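Local coordinates for mitogen-activated protein kinase, putative (Map kinase-like protein) (Leishmania major, PDB 3PG1), which probably acts as an ATP-binding serine/threonine kinase of the MAP kinase family, transferring phosphate to protein substrates, at residues P89-L94 against H148-A153; P202-Q207 against K213-W218. One frame throughout, in Å; residues are numbered along the deposited sequence. Where two conformers were deposited one is given.

Contact 1. Residues P89-L94 against H148-A153; sequences PNILGL and HVLHEA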
loop_
_atom_site.group_PDB
_atom_site.type_symbol
_atom_site.label_atom_id
_atom_site.label_comp_id
_atom_site.label_asym_id
_atom_site.label_seq_id
_atom_site.Cartn_x
_atom_site.Cartn_y
_atom_site.Cartn_z
ATOM N N PRO A 89 -4.218 -7.052 -12.381
ATOM C CA PRO A 89 -5.403 -7.274 -11.524
ATOM C C PRO A 89 -5.220 -7.065 -10.019
ATOM O O PRO A 89 -6.194 -6.831 -9.334
ATOM C CB PRO A 89 -5.815 -8.737 -11.823
ATOM C CG PRO A 89 -5.126 -9.119 -13.071
ATOM C CD PRO A 89 -3.902 -8.251 -13.193
ATOM N N ASN A 90 -4.009 -7.211 -9.500
ATOM C CA ASN A 90 -3.763 -7.113 -8.057
ATOM C C ASN A 90 -3.308 -5.762 -7.592
ATOM O O ASN A 90 -3.086 -5.591 -6.395
ATOM C CB ASN A 90 -2.753 -8.159 -7.620
ATOM C CG ASN A 90 -3.265 -9.558 -7.767
ATOM O OD1 ASN A 90 -2.605 -10.406 -8.358
ATOM N ND2 ASN A 90 -4.446 -9.829 -7.241
ATOM N N ILE A 91 -3.176 -4.804 -8.524
ATOM C CA ILE A 91 -2.725 -3.437 -8.256
ATOM C C ILE A 91 -3.850 -2.494 -8.638
ATOM O O ILE A 91 -4.300 -2.514 -9.793
ATOM C CB ILE A 91 -1.404 -3.105 -9.014
ATOM C CG1 ILE A 91 -0.219 -4.101 -8.666
ATOM C CG2 ILE A 91 -0.995 -1.608 -8.788
ATOM C CD1 ILE A 91 0.165 -4.138 -7.227
ATOM N N LEU A 92 -4.310 -1.662 -7.681
ATOM C CA LEU A 92 -5.417 -0.719 -7.965
ATOM C C LEU A 92 -4.987 0.238 -9.061
ATOM O O LEU A 92 -3.922 0.822 -8.983
ATOM C CB LEU A 92 -5.876 0.029 -6.690
ATOM C CG LEU A 92 -7.155 0.906 -6.842
ATOM C CD1 LEU A 92 -8.391 0.042 -6.963
ATOM C CD2 LEU A 92 -7.271 1.894 -5.684
ATOM N N GLY A 93 -5.750 0.292 -10.129
ATOM C CA GLY A 93 -5.378 1.155 -11.246
ATOM C C GLY A 93 -6.241 2.374 -11.431
ATOM O O GLY A 93 -7.252 2.541 -10.737
ATOM N N LEU A 94 -5.821 3.244 -12.358
ATOM C CA LEU A 94 -6.610 4.412 -12.730
ATOM C C LEU A 94 -7.703 3.911 -13.669
ATOM O O LEU A 94 -7.391 3.242 -14.661
ATOM C CB LEU A 94 -5.756 5.455 -13.482
ATOM C CG LEU A 94 -5.144 6.603 -12.703
ATOM C CD1 LEU A 94 -4.348 7.492 -13.635
ATOM C CD2 LEU A 94 -6.198 7.437 -11.993
ATOM N N HIS A 148 4.919 -8.635 -5.701
ATOM C CA HIS A 148 5.885 -9.072 -6.714
ATOM C C HIS A 148 5.852 -8.082 -7.905
ATOM O O HIS A 148 6.894 -7.697 -8.387
ATOM C CB HIS A 148 5.540 -10.502 -7.227
ATOM C CG HIS A 148 6.596 -11.041 -8.174
ATOM N ND1 HIS A 148 7.856 -11.415 -7.714
ATOM C CD2 HIS A 148 6.516 -11.309 -9.507
ATOM C CE1 HIS A 148 8.536 -11.796 -8.798
ATOM N NE2 HIS A 148 7.747 -11.807 -9.880
ATOM N N VAL A 149 4.653 -7.703 -8.369
ATOM C CA VAL A 149 4.463 -6.795 -9.504
ATOM C C VAL A 149 5.074 -5.412 -9.158
ATOM O O VAL A 149 5.825 -4.850 -9.965
ATOM C CB VAL A 149 2.959 -6.724 -9.958
ATOM C CG1 VAL A 149 2.764 -5.677 -11.077
ATOM C CG2 VAL A 149 2.494 -8.101 -10.439
ATOM N N LEU A 150 4.780 -4.893 -7.973
ATOM C CA LEU A 150 5.368 -3.619 -7.578
ATOM C C LEU A 150 6.912 -3.736 -7.555
ATOM O O LEU A 150 7.596 -2.966 -8.218
ATOM C CB LEU A 150 4.872 -3.219 -6.166
ATOM C CG LEU A 150 3.384 -2.868 -6.004
ATOM C CD1 LEU A 150 3.076 -2.595 -4.512
ATOM C CD2 LEU A 150 2.966 -1.677 -6.891
ATOM N N HIS A 151 7.433 -4.779 -6.901
ATOM C CA HIS A 151 8.889 -4.996 -6.730
ATOM C C HIS A 151 9.603 -5.185 -8.052
ATOM O O HIS A 151 10.715 -4.649 -8.215
ATOM C CB HIS A 151 9.152 -6.174 -5.791
ATOM C CG HIS A 151 8.685 -5.946 -4.376
ATOM N ND1 HIS A 151 8.691 -6.975 -3.446
ATOM C CD2 HIS A 151 8.174 -4.824 -3.796
ATOM C CE1 HIS A 151 8.181 -6.450 -2.334
ATOM N NE2 HIS A 151 7.807 -5.172 -2.523
ATOM N N GLU A 152 8.936 -5.851 -9.025
ATOM C CA GLU A 152 9.531 -6.059 -10.361
ATOM C C GLU A 152 9.694 -4.713 -11.098
ATOM O O GLU A 152 10.601 -4.577 -11.920
ATOM C CB GLU A 152 8.745 -7.106 -11.192
ATOM C CG GLU A 152 8.881 -8.533 -10.651
ATOM C CD GLU A 152 10.300 -9.060 -10.704
ATOM O OE1 GLU A 152 10.812 -9.172 -11.833
ATOM O OE2 GLU A 152 10.961 -9.175 -9.650
ATOM N N ALA A 153 8.871 -3.710 -10.759
ATOM C CA ALA A 153 9.003 -2.364 -11.332
ATOM C C ALA A 153 9.890 -1.420 -10.448
ATOM O O ALA A 153 9.965 -0.230 -10.746
ATOM C CB ALA A 153 7.626 -1.742 -11.512
#
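Ile91 meets Val149 and Leu150 where the link between helix 70-85 and strand 96-100 passes along the C-terminal end of helix 133-152. In the protein kinase fold these are the αC-β4 loop and helix αE, so the contact ties a loop of the N-lobe to a helix of the C-lobe. No hydrogen bond joins the two segments; three buried aliphatic side chains do all the touching, with the backbones well apart (Ile91 CA to Val149 CA, 8.0 Å). In Ile91, CG1 sits beside the backbone N and opposite the carbonyl carbon (chi1 -57°), and a second turn at chi2 (-60°) carries CD1 over to Leu150. Val149 meets the same branch one atom nearer the backbone: its CG1 lies 4.1 Å from Ile91 CG1, and the two side chains run past each other in opposite directions. Ile91 also packs on Phe178, the aromatic residue of the DFG-type motif, here Asp-Phe-Asn. The neighbouring Asn90 fixes the loop by polar means, its ND2 donating to Ile173 O and to His142 ND1 of the same helix 133-152. Leu150 leaves the helix pointing past the loop rather than at it, yet its branched end turns in and meets Ile91 at an oblique angle. There Ile91 CD1 rests 3.7 Å from Leu150 CG and, just as closely, 3.7 Å from Leu150 CD2.

Contact 2. Residues P202-Q207 against K213-W218; sequences PELVMQ and KLVDMW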
loop_
_atom_site.group_PDB
_atom_site.type_symbol
_atom_site.label_atom_id
_atom_site.label_comp_id
_atom_site.label_asym_id
_atom_site.label_seq_id
_atom_site.Cartn_x
_atom_site.Cartn_y
_atom_site.Cartn_z
ATOM N N PRO A 202 11.611 -4.634 11.200
ATOM C CA PRO A 202 12.611 -4.139 12.200
ATOM C C PRO A 202 13.513 -3.029 11.680
ATOM O O PRO A 202 13.676 -2.031 12.372
ATOM C CB PRO A 202 13.402 -5.406 12.550
ATOM C CG PRO A 202 12.382 -6.505 12.358
ATOM C CD PRO A 202 11.628 -6.105 11.125
ATOM N N GLU A 203 13.977 -3.121 10.422
ATOM C CA GLU A 203 14.795 -2.046 9.834
ATOM C C GLU A 203 14.040 -0.704 9.690
ATOM O O GLU A 203 14.687 0.328 9.786
ATOM C CB GLU A 203 15.484 -2.485 8.493
ATOM C CG GLU A 203 14.519 -2.898 7.367
ATOM C CD GLU A 203 14.052 -4.347 7.301
ATOM O OE1 GLU A 203 13.745 -4.792 6.174
ATOM O OE2 GLU A 203 13.963 -5.029 8.352
ATOM N N LEU A 204 12.685 -0.694 9.506
ATOM C CA LEU A 204 11.969 0.609 9.478
ATOM C C LEU A 204 11.764 1.117 10.895
ATOM O O LEU A 204 11.821 2.324 11.130
ATOM C CB LEU A 204 10.609 0.522 8.762
ATOM C CG LEU A 204 10.666 0.202 7.225
ATOM C CD1 LEU A 204 9.296 0.172 6.666
ATOM C CD2 LEU A 204 11.470 1.301 6.445
ATOM N N VAL A 205 11.533 0.200 11.867
ATOM C CA VAL A 205 11.359 0.631 13.281
ATOM C C VAL A 205 12.701 1.278 13.714
ATOM O O VAL A 205 12.705 2.238 14.487
ATOM C CB VAL A 205 10.985 -0.583 14.212
ATOM C CG1 VAL A 205 10.974 -0.165 15.701
ATOM C CG2 VAL A 205 9.631 -1.228 13.797
ATOM N N MET A 206 13.840 0.717 13.226
ATOM C CA MET A 206 15.181 1.238 13.538
ATOM C C MET A 206 15.636 2.341 12.570
ATOM O O MET A 206 16.817 2.709 12.551
ATOM C CB MET A 206 16.189 0.105 13.672
ATOM C CG MET A 206 15.804 -0.902 14.769
ATOM S SD MET A 206 17.080 -2.154 15.022
ATOM C CE MET A 206 17.028 -3.040 13.423
ATOM N N GLN A 207 14.690 2.891 11.793
ATOM C CA GLN A 207 14.905 4.059 10.922
ATOM C C GLN A 207 16.096 3.934 9.978
ATOM O O GLN A 207 16.756 4.931 9.690
ATOM C CB GLN A 207 15.048 5.354 11.803
ATOM C CG GLN A 207 13.861 5.604 12.719
ATOM C CD GLN A 207 14.161 6.485 13.925
ATOM O OE1 GLN A 207 15.325 6.733 14.329
ATOM N NE2 GLN A 207 13.088 6.940 14.550
ATOM N N LYS A 213 12.861 -3.447 -0.755
ATOM C CA LYS A 213 11.562 -4.100 -1.006
ATOM C C LYS A 213 11.266 -5.199 0.035
ATOM O O LYS A 213 10.096 -5.524 0.258
ATOM C CB LYS A 213 11.538 -4.687 -2.440
ATOM C CG LYS A 213 12.608 -5.736 -2.683
ATOM C CD LYS A 213 12.603 -6.056 -4.200
ATOM C CE LYS A 213 13.716 -6.975 -4.607
ATOM N NZ LYS A 213 13.806 -7.058 -6.089
ATOM N N LEU A 214 12.326 -5.733 0.714
ATOM C CA LEU A 214 12.078 -6.707 1.798
ATOM C C LEU A 214 11.258 -6.221 2.974
ATOM O O LEU A 214 10.623 -7.039 3.663
ATOM C CB LEU A 214 13.382 -7.340 2.274
ATOM C CG LEU A 214 13.819 -8.331 1.178
ATOM C CD1 LEU A 214 15.248 -8.476 1.152
ATOM C CD2 LEU A 214 12.987 -9.633 1.268
ATOM N N VAL A 215 11.147 -4.893 3.142
ATOM C CA VAL A 215 10.242 -4.403 4.210
ATOM C C VAL A 215 8.786 -4.890 3.956
ATOM O O VAL A 215 8.020 -5.137 4.904
ATOM C CB VAL A 215 10.299 -2.867 4.438
ATOM C CG1 VAL A 215 11.720 -2.413 4.794
ATOM C CG2 VAL A 215 9.694 -2.075 3.272
ATOM N N ASP A 216 8.400 -4.986 2.663
ATOM C CA ASP A 216 7.044 -5.418 2.311
ATOM C C ASP A 216 6.780 -6.865 2.661
ATOM O O ASP A 216 5.624 -7.207 2.948
ATOM C CB ASP A 216 6.713 -5.173 0.819
ATOM C CG ASP A 216 6.670 -3.699 0.453
ATOM O OD1 ASP A 216 6.826 -3.386 -0.747
ATOM O OD2 ASP A 216 6.462 -2.857 1.372
ATOM N N MET A 217 7.828 -7.711 2.604
ATOM C CA MET A 217 7.731 -9.135 2.929
ATOM C C MET A 217 7.437 -9.302 4.424
ATOM O O MET A 217 6.686 -10.199 4.803
ATOM C CB MET A 217 9.005 -9.898 2.487
ATOM C CG MET A 217 9.058 -10.163 0.985
ATOM S SD MET A 217 7.528 -10.864 0.310
ATOM C CE MET A 217 7.568 -12.488 1.050
ATOM N N TRP A 218 8.006 -8.414 5.262
ATOM C CA TRP A 218 7.753 -8.407 6.707
ATOM C C TRP A 218 6.280 -8.060 6.947
ATOM O O TRP A 218 5.620 -8.749 7.716
ATOM C CB TRP A 218 8.633 -7.372 7.450
ATOM C CG TRP A 218 8.307 -7.363 8.932
ATOM C CD1 TRP A 218 7.350 -6.623 9.567
ATOM C CD2 TRP A 218 8.942 -8.150 9.941
ATOM N NE1 TRP A 218 7.365 -6.892 10.917
ATOM C CE2 TRP A 218 8.344 -7.811 11.178
ATOM C CE3 TRP A 218 9.987 -9.091 9.926
ATOM C CZ2 TRP A 218 8.706 -8.436 12.379
ATOM C CZ3 TRP A 218 10.407 -9.642 11.124
ATOM C CH2 TRP A 218 9.731 -9.361 12.331
#
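Glu203 OE1 forms a salt bridge with Arg308 NH1 while lying 3.4 Å from Val215 CG1, and the same NH1 is hydrogen-bonded to Leu214 O. Glu203 is the glutamate of the APE motif, and the pairing of this buried glutamate with an arginine of the C-lobe is a hallmark of the protein kinase fold; here it moors short helix 202-205 to the start of helix 214-229, helix αF. Glu203 reaches across by setting CG between its backbone N and carbonyl carbon (chi1 60°) and then bending sharply at chi2. Leu204 CG lies 3.7 Å from Val215 CG1, and these two side chains cross at about a right angle. Beside this, Pro202 sets CD over the six-membered ring of Trp218, 3.5 Å from its centroid and only 9° off the ring normal, a CH-pi contact over the face. Trp218 CG, anti to the backbone N (chi1 178°), carries the indole there. Since Pro202 CD is bonded to an amide nitrogen, its hydrogens are probably slightly positive, which suits the electron-rich face of the indole, while the arginine probably keeps the buried Glu203 carboxylate ionised.

In the fold
The two contacts follow one another along the chain and their centres lie about 19 Å apart, yet neighbouring helices join them directly. His151 on helix 133-152, from contact 1, points NE2 at Asp216 OD1 on helix 214-229, from contact 2, at 2.7 Å, probably a hydrogen bond; His151 CE1 also packs 3.4 Å from Lys213 O. Asp216 does more than join helices: OD1 also accepts from His157 N and OD2 from Arg158 N, so its carboxylate holds the backbone of the His-Arg-Asp motif at the catalytic loop. Contact 1 adjoins the Asp-Phe-Asn motif of the active-site region, whereas contact 2 secures the end of the activation segment on helix αF.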